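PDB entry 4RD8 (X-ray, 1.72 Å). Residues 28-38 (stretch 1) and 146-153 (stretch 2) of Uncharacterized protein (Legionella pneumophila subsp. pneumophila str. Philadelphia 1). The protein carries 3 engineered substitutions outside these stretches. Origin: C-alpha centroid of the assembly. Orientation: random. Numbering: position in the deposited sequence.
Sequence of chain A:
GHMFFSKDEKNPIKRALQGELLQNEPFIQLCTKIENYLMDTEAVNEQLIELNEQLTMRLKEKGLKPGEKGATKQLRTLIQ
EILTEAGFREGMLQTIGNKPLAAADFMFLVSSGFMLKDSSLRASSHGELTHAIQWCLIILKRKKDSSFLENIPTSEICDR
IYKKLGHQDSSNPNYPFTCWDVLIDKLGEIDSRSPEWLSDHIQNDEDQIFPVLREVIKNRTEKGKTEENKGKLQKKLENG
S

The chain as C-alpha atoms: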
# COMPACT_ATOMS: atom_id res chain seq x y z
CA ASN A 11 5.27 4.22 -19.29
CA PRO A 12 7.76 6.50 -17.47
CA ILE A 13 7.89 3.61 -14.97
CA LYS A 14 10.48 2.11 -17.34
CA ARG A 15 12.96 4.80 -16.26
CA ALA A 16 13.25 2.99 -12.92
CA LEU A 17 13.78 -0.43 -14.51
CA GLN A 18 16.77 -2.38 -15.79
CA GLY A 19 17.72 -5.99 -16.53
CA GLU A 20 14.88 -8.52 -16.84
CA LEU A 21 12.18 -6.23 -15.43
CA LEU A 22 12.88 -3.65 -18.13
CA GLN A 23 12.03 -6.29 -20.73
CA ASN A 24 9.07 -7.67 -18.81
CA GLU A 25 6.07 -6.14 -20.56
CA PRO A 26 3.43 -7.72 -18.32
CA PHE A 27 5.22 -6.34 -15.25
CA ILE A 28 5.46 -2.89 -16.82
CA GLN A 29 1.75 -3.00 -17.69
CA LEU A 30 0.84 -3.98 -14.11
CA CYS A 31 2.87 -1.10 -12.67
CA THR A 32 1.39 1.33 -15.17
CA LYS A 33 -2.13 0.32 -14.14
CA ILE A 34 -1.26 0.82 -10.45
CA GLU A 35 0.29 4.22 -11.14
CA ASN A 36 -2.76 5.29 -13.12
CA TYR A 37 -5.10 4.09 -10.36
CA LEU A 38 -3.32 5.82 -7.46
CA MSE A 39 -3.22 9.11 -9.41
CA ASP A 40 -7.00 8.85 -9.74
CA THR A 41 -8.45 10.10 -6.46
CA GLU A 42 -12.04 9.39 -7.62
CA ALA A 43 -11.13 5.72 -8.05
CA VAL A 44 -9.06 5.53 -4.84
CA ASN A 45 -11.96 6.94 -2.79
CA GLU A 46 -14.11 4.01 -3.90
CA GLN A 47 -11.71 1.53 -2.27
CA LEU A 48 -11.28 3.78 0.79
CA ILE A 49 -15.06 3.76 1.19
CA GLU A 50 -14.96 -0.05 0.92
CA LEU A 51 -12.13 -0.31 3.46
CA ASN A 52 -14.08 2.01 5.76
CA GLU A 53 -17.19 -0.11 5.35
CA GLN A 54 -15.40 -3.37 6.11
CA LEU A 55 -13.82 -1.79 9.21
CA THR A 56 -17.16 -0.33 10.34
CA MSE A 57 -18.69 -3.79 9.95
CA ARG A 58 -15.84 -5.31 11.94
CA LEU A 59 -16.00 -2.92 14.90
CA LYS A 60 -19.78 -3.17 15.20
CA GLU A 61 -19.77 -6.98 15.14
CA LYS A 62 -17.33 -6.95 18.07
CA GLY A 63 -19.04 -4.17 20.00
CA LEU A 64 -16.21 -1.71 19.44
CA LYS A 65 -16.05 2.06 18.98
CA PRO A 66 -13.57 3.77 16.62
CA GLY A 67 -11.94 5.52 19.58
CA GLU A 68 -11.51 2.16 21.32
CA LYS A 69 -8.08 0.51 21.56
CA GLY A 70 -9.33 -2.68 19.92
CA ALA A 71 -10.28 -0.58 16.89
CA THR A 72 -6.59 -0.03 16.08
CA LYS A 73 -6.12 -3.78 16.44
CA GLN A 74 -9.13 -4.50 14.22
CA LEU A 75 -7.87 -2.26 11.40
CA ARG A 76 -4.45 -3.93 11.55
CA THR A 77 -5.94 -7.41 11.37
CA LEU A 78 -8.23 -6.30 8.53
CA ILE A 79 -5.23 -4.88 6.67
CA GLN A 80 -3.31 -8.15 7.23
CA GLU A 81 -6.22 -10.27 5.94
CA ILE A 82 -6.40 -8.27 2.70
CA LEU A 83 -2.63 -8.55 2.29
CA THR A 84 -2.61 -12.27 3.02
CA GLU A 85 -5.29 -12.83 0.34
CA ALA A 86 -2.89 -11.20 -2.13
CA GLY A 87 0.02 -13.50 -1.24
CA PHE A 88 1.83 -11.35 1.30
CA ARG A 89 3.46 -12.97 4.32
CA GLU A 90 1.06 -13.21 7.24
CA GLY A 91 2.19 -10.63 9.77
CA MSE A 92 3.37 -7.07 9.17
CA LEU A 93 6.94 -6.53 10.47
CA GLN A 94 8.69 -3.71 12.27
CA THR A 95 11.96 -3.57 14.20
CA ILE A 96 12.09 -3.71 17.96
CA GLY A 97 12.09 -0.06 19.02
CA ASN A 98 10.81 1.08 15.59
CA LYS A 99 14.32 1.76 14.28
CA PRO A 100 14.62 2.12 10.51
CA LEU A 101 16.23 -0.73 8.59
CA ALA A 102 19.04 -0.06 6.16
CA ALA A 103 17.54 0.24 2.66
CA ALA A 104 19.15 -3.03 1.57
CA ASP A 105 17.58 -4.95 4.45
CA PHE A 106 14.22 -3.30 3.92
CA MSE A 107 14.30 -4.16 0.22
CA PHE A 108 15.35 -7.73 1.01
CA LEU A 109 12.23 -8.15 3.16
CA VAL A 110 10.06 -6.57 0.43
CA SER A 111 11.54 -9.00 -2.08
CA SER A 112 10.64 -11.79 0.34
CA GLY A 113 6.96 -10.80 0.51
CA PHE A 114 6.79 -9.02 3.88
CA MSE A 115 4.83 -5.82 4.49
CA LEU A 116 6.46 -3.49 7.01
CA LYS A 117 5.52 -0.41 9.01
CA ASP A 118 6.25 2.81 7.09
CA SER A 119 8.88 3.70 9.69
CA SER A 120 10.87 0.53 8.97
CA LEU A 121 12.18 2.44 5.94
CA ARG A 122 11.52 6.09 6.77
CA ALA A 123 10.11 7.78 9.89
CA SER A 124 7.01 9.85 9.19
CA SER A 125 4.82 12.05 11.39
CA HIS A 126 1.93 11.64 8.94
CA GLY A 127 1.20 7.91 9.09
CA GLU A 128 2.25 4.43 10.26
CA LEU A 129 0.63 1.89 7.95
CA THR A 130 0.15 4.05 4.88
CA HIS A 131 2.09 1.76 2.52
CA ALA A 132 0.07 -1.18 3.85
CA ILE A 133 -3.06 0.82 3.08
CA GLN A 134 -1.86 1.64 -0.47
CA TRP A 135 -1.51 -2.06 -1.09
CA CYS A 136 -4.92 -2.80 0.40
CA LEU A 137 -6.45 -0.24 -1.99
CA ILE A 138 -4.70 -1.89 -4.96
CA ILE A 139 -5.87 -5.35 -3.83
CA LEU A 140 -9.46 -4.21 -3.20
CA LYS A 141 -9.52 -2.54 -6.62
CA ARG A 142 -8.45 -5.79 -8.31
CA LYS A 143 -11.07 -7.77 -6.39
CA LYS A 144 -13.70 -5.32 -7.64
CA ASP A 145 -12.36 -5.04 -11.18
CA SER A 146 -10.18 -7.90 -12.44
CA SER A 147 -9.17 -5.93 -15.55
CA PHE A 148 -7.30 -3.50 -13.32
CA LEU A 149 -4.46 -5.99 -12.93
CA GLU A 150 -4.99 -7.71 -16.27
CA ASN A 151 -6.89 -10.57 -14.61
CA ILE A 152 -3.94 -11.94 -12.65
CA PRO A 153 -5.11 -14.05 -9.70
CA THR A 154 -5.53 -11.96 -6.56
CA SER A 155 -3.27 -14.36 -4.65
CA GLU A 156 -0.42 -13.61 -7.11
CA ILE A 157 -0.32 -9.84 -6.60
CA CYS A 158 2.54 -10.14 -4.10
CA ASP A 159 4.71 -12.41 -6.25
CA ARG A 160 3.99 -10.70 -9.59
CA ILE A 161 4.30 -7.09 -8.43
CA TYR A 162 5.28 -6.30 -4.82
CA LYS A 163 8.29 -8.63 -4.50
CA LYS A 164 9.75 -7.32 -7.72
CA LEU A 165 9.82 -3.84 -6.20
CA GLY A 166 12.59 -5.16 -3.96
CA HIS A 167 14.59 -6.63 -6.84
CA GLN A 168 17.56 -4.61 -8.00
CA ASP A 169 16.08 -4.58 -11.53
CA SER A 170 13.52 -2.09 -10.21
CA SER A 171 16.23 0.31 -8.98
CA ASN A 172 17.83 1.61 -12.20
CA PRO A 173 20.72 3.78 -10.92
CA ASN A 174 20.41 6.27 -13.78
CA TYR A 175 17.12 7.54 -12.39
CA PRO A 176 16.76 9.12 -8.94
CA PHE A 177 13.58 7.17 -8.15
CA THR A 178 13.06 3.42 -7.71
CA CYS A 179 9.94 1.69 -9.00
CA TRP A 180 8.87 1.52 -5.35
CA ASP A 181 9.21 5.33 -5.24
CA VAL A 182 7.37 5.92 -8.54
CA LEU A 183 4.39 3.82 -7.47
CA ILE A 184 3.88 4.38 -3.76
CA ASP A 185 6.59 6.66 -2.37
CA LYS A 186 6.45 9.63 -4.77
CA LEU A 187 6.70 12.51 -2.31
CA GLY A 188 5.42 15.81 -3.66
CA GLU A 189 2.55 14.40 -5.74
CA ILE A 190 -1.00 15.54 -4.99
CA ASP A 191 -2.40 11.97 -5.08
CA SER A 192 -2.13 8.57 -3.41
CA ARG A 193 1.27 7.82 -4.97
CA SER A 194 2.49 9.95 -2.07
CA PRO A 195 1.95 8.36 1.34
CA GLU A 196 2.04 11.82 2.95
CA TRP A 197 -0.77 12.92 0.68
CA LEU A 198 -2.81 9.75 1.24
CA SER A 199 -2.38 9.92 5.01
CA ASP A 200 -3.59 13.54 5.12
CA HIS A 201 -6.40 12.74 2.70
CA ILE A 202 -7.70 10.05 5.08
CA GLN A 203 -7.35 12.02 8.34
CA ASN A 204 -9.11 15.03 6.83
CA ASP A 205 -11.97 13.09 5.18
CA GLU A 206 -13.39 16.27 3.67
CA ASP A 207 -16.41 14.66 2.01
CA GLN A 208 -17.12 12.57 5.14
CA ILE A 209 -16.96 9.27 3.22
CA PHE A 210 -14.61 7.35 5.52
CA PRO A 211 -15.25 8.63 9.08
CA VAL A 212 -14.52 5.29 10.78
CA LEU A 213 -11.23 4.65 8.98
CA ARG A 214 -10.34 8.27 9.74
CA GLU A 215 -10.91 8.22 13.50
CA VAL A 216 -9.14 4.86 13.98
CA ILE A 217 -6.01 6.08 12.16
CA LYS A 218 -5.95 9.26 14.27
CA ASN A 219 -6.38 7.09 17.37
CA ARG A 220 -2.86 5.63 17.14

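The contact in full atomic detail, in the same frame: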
# COMPACT_ATOMS: atom_id res chain seq x y z
N ILE A 28 5.54 -4.31 -16.54
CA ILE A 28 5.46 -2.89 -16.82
C ILE A 28 4.00 -2.47 -16.90
O ILE A 28 3.62 -1.42 -16.39
CB ILE A 28 6.19 -2.52 -18.14
CG1 ILE A 28 7.70 -2.75 -17.98
CG2 ILE A 28 5.92 -1.08 -18.53
CD1 ILE A 28 8.47 -2.72 -19.31
N GLN A 29 3.18 -3.29 -17.55
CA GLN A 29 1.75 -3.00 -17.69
C GLN A 29 1.07 -2.97 -16.31
O GLN A 29 0.27 -2.08 -16.04
CB GLN A 29 1.08 -4.03 -18.60
CG GLN A 29 -0.45 -3.88 -18.70
CD GLN A 29 -0.89 -2.58 -19.37
OE1 GLN A 29 -0.08 -1.83 -19.92
NE2 GLN A 29 -2.20 -2.32 -19.33
N LEU A 30 1.42 -3.93 -15.45
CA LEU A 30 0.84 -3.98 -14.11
C LEU A 30 1.19 -2.73 -13.31
O LEU A 30 0.33 -2.15 -12.65
CB LEU A 30 1.28 -5.25 -13.38
CG LEU A 30 0.74 -6.58 -13.96
CD1 LEU A 30 1.36 -7.76 -13.23
CD2 LEU A 30 -0.79 -6.65 -13.88
N CYS A 31 2.45 -2.30 -13.38
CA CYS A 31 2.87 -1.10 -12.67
C CYS A 31 2.18 0.15 -13.21
O CYS A 31 1.83 1.05 -12.45
CB CYS A 31 4.39 -0.90 -12.76
SG CYS A 31 5.35 -2.14 -11.85
N THR A 32 2.02 0.20 -14.53
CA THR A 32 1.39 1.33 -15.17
C THR A 32 -0.06 1.45 -14.71
O THR A 32 -0.53 2.56 -14.43
CB THR A 32 1.47 1.20 -16.69
OG1 THR A 32 2.84 1.15 -17.08
CG2 THR A 32 0.78 2.37 -17.37
N LYS A 33 -0.75 0.32 -14.61
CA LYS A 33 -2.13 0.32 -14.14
C LYS A 33 -2.22 0.82 -12.69
O LYS A 33 -3.11 1.63 -12.37
CB LYS A 33 -2.75 -1.08 -14.29
CG LYS A 33 -2.87 -1.55 -15.74
CD LYS A 33 -3.87 -0.72 -16.52
CE LYS A 33 -5.30 -1.06 -16.13
NZ LYS A 33 -5.74 -2.36 -16.70
N ILE A 34 -1.31 0.37 -11.84
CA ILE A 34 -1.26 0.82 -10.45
C ILE A 34 -1.01 2.32 -10.36
O ILE A 34 -1.69 3.02 -9.62
CB ILE A 34 -0.19 0.04 -9.65
CG1 ILE A 34 -0.66 -1.40 -9.47
CG2 ILE A 34 0.07 0.70 -8.30
CD1 ILE A 34 0.38 -2.29 -8.81
N GLU A 35 -0.05 2.80 -11.15
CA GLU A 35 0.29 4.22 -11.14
C GLU A 35 -0.92 5.04 -11.56
O GLU A 35 -1.23 6.06 -10.96
CB GLU A 35 1.46 4.50 -12.08
CG GLU A 35 2.06 5.88 -11.95
CD GLU A 35 2.97 6.22 -13.11
OE1 GLU A 35 2.64 5.85 -14.25
OE2 GLU A 35 4.03 6.86 -12.87
N ASN A 36 -1.62 4.57 -12.59
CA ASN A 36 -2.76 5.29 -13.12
C ASN A 36 -3.95 5.29 -12.16
O ASN A 36 -4.75 6.22 -12.15
CB ASN A 36 -3.17 4.73 -14.48
CG ASN A 36 -2.23 5.13 -15.59
OD1 ASN A 36 -1.48 6.10 -15.46
ND2 ASN A 36 -2.26 4.40 -16.70
N TYR A 37 -4.05 4.23 -11.36
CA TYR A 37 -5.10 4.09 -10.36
C TYR A 37 -4.85 5.04 -9.19
O TYR A 37 -5.70 5.84 -8.82
CB TYR A 37 -5.21 2.63 -9.90
CG TYR A 37 -6.04 2.44 -8.64
CD1 TYR A 37 -7.41 2.68 -8.63
CD2 TYR A 37 -5.44 2.03 -7.46
CE1 TYR A 37 -8.16 2.51 -7.47
CE2 TYR A 37 -6.17 1.87 -6.30
CZ TYR A 37 -7.53 2.10 -6.31
OH TYR A 37 -8.26 1.95 -5.16
N LEU A 38 -3.65 4.98 -8.62
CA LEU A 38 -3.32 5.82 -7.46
C LEU A 38 -3.34 7.32 -7.75
O LEU A 38 -3.54 8.13 -6.84
CB LEU A 38 -1.96 5.41 -6.87
CG LEU A 38 -1.92 3.98 -6.32
CD1 LEU A 38 -0.52 3.63 -5.83
CD2 LEU A 38 -2.94 3.77 -5.20
N SER A 146 -11.32 -7.04 -12.09
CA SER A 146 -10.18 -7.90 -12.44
C SER A 146 -9.29 -7.30 -13.53
O SER A 146 -8.08 -7.53 -13.54
CB SER A 146 -10.66 -9.28 -12.87
OG SER A 146 -11.50 -9.19 -14.00
N SER A 147 -9.90 -6.54 -14.44
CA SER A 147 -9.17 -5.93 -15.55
C SER A 147 -8.11 -4.94 -15.10
O SER A 147 -7.18 -4.65 -15.84
CB SER A 147 -10.14 -5.27 -16.54
OG SER A 147 -10.72 -4.09 -16.00
N PHE A 148 -8.27 -4.42 -13.89
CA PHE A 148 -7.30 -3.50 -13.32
C PHE A 148 -5.90 -4.09 -13.34
O PHE A 148 -4.94 -3.43 -13.75
CB PHE A 148 -7.71 -3.14 -11.89
CG PHE A 148 -6.64 -2.43 -11.10
CD1 PHE A 148 -6.01 -1.30 -11.61
CD2 PHE A 148 -6.28 -2.88 -9.84
CE1 PHE A 148 -5.04 -0.65 -10.89
CE2 PHE A 148 -5.31 -2.22 -9.10
CZ PHE A 148 -4.69 -1.10 -9.63
N LEU A 149 -5.77 -5.34 -12.91
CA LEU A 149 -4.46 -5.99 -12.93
C LEU A 149 -4.41 -7.10 -13.97
O LEU A 149 -3.80 -8.15 -13.75
CB LEU A 149 -4.05 -6.49 -11.54
CG LEU A 149 -3.90 -5.40 -10.48
CD1 LEU A 149 -3.38 -5.95 -9.14
CD2 LEU A 149 -2.97 -4.28 -10.99
N GLU A 150 -5.08 -6.85 -15.10
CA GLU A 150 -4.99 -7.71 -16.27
C GLU A 150 -5.39 -9.15 -15.94
O GLU A 150 -4.88 -10.10 -16.53
CB GLU A 150 -3.58 -7.65 -16.88
CG GLU A 150 -3.06 -6.22 -17.04
CD GLU A 150 -3.83 -5.42 -18.07
OE1 GLU A 150 -4.19 -5.98 -19.13
OE2 GLU A 150 -4.09 -4.22 -17.83
N ASN A 151 -6.32 -9.28 -15.00
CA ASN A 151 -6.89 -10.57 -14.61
C ASN A 151 -5.88 -11.56 -14.03
O ASN A 151 -6.07 -12.78 -14.15
CB ASN A 151 -7.65 -11.20 -15.77
CG ASN A 151 -8.73 -12.15 -15.29
OD1 ASN A 151 -9.20 -12.05 -14.16
ND2 ASN A 151 -9.12 -13.08 -16.15
N ILE A 152 -4.82 -11.06 -13.41
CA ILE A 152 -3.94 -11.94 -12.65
C ILE A 152 -4.74 -12.42 -11.43
O ILE A 152 -5.65 -11.72 -10.98
CB ILE A 152 -2.61 -11.27 -12.20
CG1 ILE A 152 -2.84 -10.14 -11.20
CG2 ILE A 152 -1.83 -10.77 -13.41
CD1 ILE A 152 -1.56 -9.67 -10.52
N PRO A 153 -4.43 -13.62 -10.92
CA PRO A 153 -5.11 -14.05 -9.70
C PRO A 153 -4.77 -13.13 -8.53
O PRO A 153 -3.63 -12.66 -8.43
CB PRO A 153 -4.51 -15.44 -9.44
CG PRO A 153 -4.13 -15.93 -10.81
CD PRO A 153 -3.62 -14.70 -11.52
O HOH W 1 -8.83 -1.76 -16.24

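How does the start of the second stretch, which barely touches the helix with its side chains, still take part in the contact? S146 lies out of reach, but its carbonyl oxygen accepts a hydrogen bond from N151 N at 2.9 Å, which helps fold the segment back on itself. S147 contributes mainly through its backbone: K33 NZ donates to S147 O at 2.8 Å. That same oxygen also receives E150 N at 3.1 Å, so one carbonyl serves both the local fold and the helix. A water adds a second link between the two residues, accepting from K33 NZ at 3.2 Å and donating to S147 OG at 3.0 Å.

What does F148 find on the helix? It has the largest area covered by the other stretch of any residue here, and its ring lies along one helical turn, touching K33, I34 and Y37. The tightest approach to Y37 is between F148 CE1 and Y37 CB, 3.4 Å apart. The two aromatic rings have their centroids 5.1 Å apart and their planes inclined at 57°, an oblique arrangement that fits neither a stack nor an edge-to-face pair. I34 packs its CG1 against F148 CZ at 4.0 Å, and the aliphatic start of the lysine also joins in, with K33 CB 4.1 Å from F148 CE1. The carbonyl oxygen of K33 lies at the ring edge, near its plane, while remaining the acceptor for Y37 N at 2.9 Å within the helix. At the backbone, F148 O takes a weak hydrogen bond from K33 NZ at 3.2 Å.

How does L149 continue the apolar packing? Its CA-to-CB bond points sideways, but the end of the side chain comes nearer the helix, and L149 CD2 meets I34 CG1 at 4.0 Å. L30, one turn earlier in the helix, approaches with CD2, 4.0 Å from L149 CB and 3.4 Å from L149 O. That carbonyl opens a type I' turn running from L149 to I152, and it accepts I152 N at 3.1 Å. The CA atoms of the two stretches come closest here, with L30 CA and L149 CA 5.8 Å apart.

Why does the turn matter to the polar side of the contact? E150 and N151, its two central residues, both have positive phi; E150 directs its CB toward the helix, whereas N151 directs its own away. E150 OE2 then receives two donors from successive turns of the helix: K33 NZ at 2.7 Å, in a salt bridge, and Q29 NE2 at 3.1 Å, with a nearly straight N-H...O angle of 177°. K33 thus gathers the carboxylate and the carbonyls of S147 and F148 around one ammonium group, with all four of its chi angles in m. Beyond the turn, I152 points back toward the helix and closes the apolar part, its CG2 lying 4.3 Å from L30 CD2.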